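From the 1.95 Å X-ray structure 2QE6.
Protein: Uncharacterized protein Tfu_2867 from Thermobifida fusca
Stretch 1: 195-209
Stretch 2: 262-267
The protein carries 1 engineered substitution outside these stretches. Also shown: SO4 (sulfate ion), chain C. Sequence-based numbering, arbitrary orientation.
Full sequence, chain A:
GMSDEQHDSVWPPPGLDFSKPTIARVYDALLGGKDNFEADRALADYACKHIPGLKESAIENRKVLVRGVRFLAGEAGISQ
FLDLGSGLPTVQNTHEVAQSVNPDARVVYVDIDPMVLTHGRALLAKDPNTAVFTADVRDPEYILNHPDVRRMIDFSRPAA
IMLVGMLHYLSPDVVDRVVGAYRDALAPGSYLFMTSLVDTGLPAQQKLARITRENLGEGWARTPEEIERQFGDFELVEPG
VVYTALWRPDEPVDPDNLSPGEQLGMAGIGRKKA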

# COMPACT_ATOMS: atom_id res chain seq x y z
N THR A 195 0.67 -5.84 0.11
CA THR A 195 1.31 -6.24 1.36
C THR A 195 0.21 -6.24 2.41
O THR A 195 -0.82 -5.61 2.24
CB THR A 195 2.49 -5.38 1.75
OG1 THR A 195 2.03 -4.13 2.29
CG2 THR A 195 3.44 -5.19 0.57
N SER A 196 0.44 -6.92 3.51
CA SER A 196 -0.62 -7.14 4.48
C SER A 196 -0.01 -7.50 5.82
O SER A 196 0.94 -8.25 5.88
CB SER A 196 -1.50 -8.29 4.05
OG SER A 196 -2.54 -8.56 5.04
N LEU A 197 -0.62 -7.00 6.88
CA LEU A 197 -0.49 -7.57 8.19
C LEU A 197 -0.80 -9.07 8.13
O LEU A 197 -1.82 -9.49 7.56
CB LEU A 197 -1.45 -6.83 9.13
CG LEU A 197 -1.51 -7.15 10.63
CD1 LEU A 197 -0.13 -7.04 11.34
CD2 LEU A 197 -2.53 -6.20 11.22
N VAL A 198 0.07 -9.88 8.75
CA VAL A 198 0.01 -11.35 8.59
C VAL A 198 -0.24 -11.98 9.96
O VAL A 198 0.13 -11.42 10.98
CB VAL A 198 1.31 -11.94 7.91
CG1 VAL A 198 2.51 -11.89 8.85
CG2 VAL A 198 1.05 -13.38 7.39
N ASP A 199 -0.96 -13.09 9.97
CA ASP A 199 -1.11 -13.94 11.17
C ASP A 199 -0.30 -15.20 10.86
O ASP A 199 -0.72 -16.04 10.06
CB ASP A 199 -2.58 -14.30 11.43
CG ASP A 199 -2.79 -15.09 12.71
OD1 ASP A 199 -1.83 -15.58 13.29
OD2 ASP A 199 -3.95 -15.24 13.13
N THR A 200 0.85 -15.34 11.52
CA THR A 200 1.62 -16.57 11.53
C THR A 200 1.70 -17.07 12.98
O THR A 200 2.66 -17.72 13.37
CB THR A 200 3.01 -16.37 10.91
OG1 THR A 200 3.69 -15.33 11.59
CG2 THR A 200 2.92 -16.00 9.40
N GLY A 201 0.69 -16.74 13.80
CA GLY A 201 0.63 -17.21 15.19
C GLY A 201 1.58 -16.51 16.14
O GLY A 201 1.95 -17.04 17.17
N LEU A 202 2.03 -15.32 15.80
CA LEU A 202 2.83 -14.54 16.74
C LEU A 202 1.91 -13.54 17.52
O LEU A 202 1.09 -12.87 16.94
CB LEU A 202 3.95 -13.80 16.00
CG LEU A 202 4.79 -14.66 15.04
CD1 LEU A 202 5.86 -13.77 14.40
CD2 LEU A 202 5.43 -15.86 15.71
N PRO A 203 2.05 -13.43 18.83
CA PRO A 203 1.00 -12.72 19.64
C PRO A 203 0.63 -11.26 19.22
O PRO A 203 -0.59 -10.87 19.16
CB PRO A 203 1.60 -12.76 21.05
CG PRO A 203 3.19 -12.80 20.77
CD PRO A 203 3.22 -13.82 19.65
N ALA A 204 1.68 -10.52 18.85
CA ALA A 204 1.57 -9.12 18.48
C ALA A 204 0.75 -8.91 17.24
O ALA A 204 0.28 -7.80 17.01
CB ALA A 204 2.95 -8.55 18.23
N GLN A 205 0.58 -9.94 16.41
CA GLN A 205 -0.07 -9.74 15.10
C GLN A 205 -1.55 -9.45 15.28
O GLN A 205 -2.06 -8.49 14.75
CB GLN A 205 0.14 -10.96 14.21
CG GLN A 205 1.61 -11.12 13.72
CD GLN A 205 1.96 -12.50 13.23
OE1 GLN A 205 1.37 -13.51 13.66
NE2 GLN A 205 2.96 -12.58 12.39
N GLN A 206 -2.21 -10.29 16.07
CA GLN A 206 -3.64 -10.16 16.35
C GLN A 206 -3.93 -9.00 17.33
O GLN A 206 -4.97 -8.38 17.25
CB GLN A 206 -4.23 -11.46 16.85
CG GLN A 206 -4.49 -12.57 15.75
CD GLN A 206 -5.59 -12.21 14.71
OE1 GLN A 206 -6.35 -11.25 14.87
NE2 GLN A 206 -5.67 -13.00 13.64
N LYS A 207 -2.99 -8.70 18.22
CA LYS A 207 -3.08 -7.52 19.09
C LYS A 207 -2.98 -6.25 18.26
O LYS A 207 -3.73 -5.32 18.46
CB LYS A 207 -1.98 -7.54 20.15
CG LYS A 207 -2.22 -6.60 21.29
CD LYS A 207 -1.24 -6.90 22.45
CE LYS A 207 -1.61 -6.17 23.70
NZ LYS A 207 -0.71 -6.59 24.81
N LEU A 208 -2.08 -6.22 17.29
CA LEU A 208 -1.99 -5.07 16.38
C LEU A 208 -3.27 -4.89 15.53
O LEU A 208 -3.83 -3.79 15.42
CB LEU A 208 -0.77 -5.21 15.48
CG LEU A 208 -0.68 -4.08 14.49
CD1 LEU A 208 -0.72 -2.71 15.18
CD2 LEU A 208 0.58 -4.30 13.58
N ALA A 209 -3.76 -5.97 14.95
CA ALA A 209 -5.06 -5.97 14.25
C ALA A 209 -6.20 -5.42 15.14
O ALA A 209 -6.99 -4.63 14.66
CB ALA A 209 -5.38 -7.39 13.69
N GLU A 262 10.05 -7.42 11.76
CA GLU A 262 10.17 -8.04 10.44
C GLU A 262 9.17 -9.19 10.23
O GLU A 262 9.11 -9.78 9.15
CB GLU A 262 11.61 -8.49 10.21
CG GLU A 262 12.57 -7.31 10.07
CD GLU A 262 14.04 -7.74 10.07
OE1 GLU A 262 14.44 -8.54 10.95
OE2 GLU A 262 14.80 -7.28 9.20
N GLN A 263 8.38 -9.52 11.25
CA GLN A 263 7.38 -10.61 11.12
C GLN A 263 5.91 -10.18 11.25
O GLN A 263 5.01 -11.02 11.45
CB GLN A 263 7.67 -11.68 12.15
CG GLN A 263 8.99 -12.39 11.87
CD GLN A 263 9.39 -13.22 13.01
OE1 GLN A 263 9.19 -14.40 12.99
NE2 GLN A 263 9.89 -12.60 14.06
N LEU A 264 5.68 -8.88 11.08
CA LEU A 264 4.34 -8.31 11.17
C LEU A 264 3.60 -8.31 9.82
O LEU A 264 2.39 -8.39 9.81
CB LEU A 264 4.39 -6.87 11.77
CG LEU A 264 4.56 -6.79 13.30
CD1 LEU A 264 4.75 -5.30 13.72
CD2 LEU A 264 3.45 -7.46 14.05
N GLY A 265 4.32 -8.21 8.70
CA GLY A 265 3.69 -8.19 7.40
C GLY A 265 4.33 -9.05 6.33
O GLY A 265 5.53 -9.41 6.44
N MSE A 266 3.53 -9.38 5.31
CA MSE A 266 4.02 -10.11 4.12
C MSE A 266 3.75 -9.34 2.87
O MSE A 266 2.89 -8.50 2.84
CB MSE A 266 3.39 -11.50 4.01
CG MSE A 266 3.88 -12.44 5.07
SE MSE A 266 3.74 -14.27 4.67
CE MSE A 266 4.64 -15.02 6.17
N ALA A 267 4.53 -9.63 1.83
CA ALA A 267 4.42 -9.01 0.52
C ALA A 267 4.29 -10.13 -0.53
O ALA A 267 4.83 -11.22 -0.36
CB ALA A 267 5.68 -8.19 0.21
S SO4 C . -9.57 -13.44 12.41
O1 SO4 C . -10.23 -12.65 13.46
O2 SO4 C . -10.40 -13.33 11.19
O3 SO4 C . -8.22 -12.89 12.05
O4 SO4 C . -9.49 -14.84 12.88

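The apolar centre of this contact is built around Leu-264, which has more of its surface covered by the other stretch than any other residue in the two segments. Its CA-to-CB bond points away from stretch 1, yet with chi1 in m and chi2 in t the end of the side chain comes back near the helix. There CD2 lies 4.1 Å from CG of Gln-205 and 4.3 Å from CB of Ala-204, while CD1 lies 4.3 Å from CD2 of Leu-208. Ala-204 and Leu-208 stand about one helical turn apart and Gln-205 directly follows Ala-204, so a single leucine can touch all three. These distances are at or slightly beyond van der Waals contact.

A second apolar group gathers around Met-266, a selenomethionine here. Val-198, whose CA-to-CB bond points toward stretch 2, places CG2 3.8 Å from CG of Met-266. Farther along the extended side chain, CE of Met-266 meets CG2 of Thr-200, also at 3.8 Å. The long residue thus runs beside the loop that leaves the strand and covers two of its members. CD1 of Leu-202 packs 3.6 Å from CB of Gln-263, so the aliphatic base of a polar residue serves as apolar surface.

The strands Thr-195 to Leu-197 and Gly-265 to Ala-267 run antiparallel, with 161° between their directions. Ser-196 and Met-266 form the hydrogen-bonded pair: Ser-196 N donates to Met-266 O at 3.0 Å, and Met-266 N donates to Ser-196 O at 2.9 Å. Both side chains lie on one face of the sheet. Thr-195 and Ala-267 share the other, where CG2 of Thr-195 lies 3.8 Å from CB of Ala-267. At this non-hydrogen-bonded pair the CA atoms are only 4.2 Å apart, and CA of Thr-195 makes a CA-H...O contact with O of Met-266 at 3.1 Å. Close approach also marks Gly-265, whose CA lies 3.1 Å from O of Ser-196; a CB in ideal position would sit a tight 3.3 Å from that same oxygen. The pairing extends beyond the strand, since Val-198 N donates to Leu-264 O at 3.0 Å.

At the polar edge, Gln-205 links helix, loop and partner stretch. Its CB points sideways, but the end of the side chain comes nearer, and NE2 donates to Gln-263 O at 2.7 Å, the shortest hydrogen bond across the contact. The same NE2 donates to Thr-200 OG1 at 3.0 Å, while OE1 accepts from Thr-200 N and from Leu-202 N, each at 2.9 Å. One amide therefore uses both its ends, pinning the loop before the helix and holding a backbone carbonyl of the other stretch. Outside the interface, Asp-199 steadies the same loop: OD1 accepts from Gly-201 N at 2.8 Å, and OD2 accepts from Gln-206 NE2 at 2.9 Å. The rule here is economical: backbone pairing sets the register, leucine fills the centre, and a buried glutamine ties the edge.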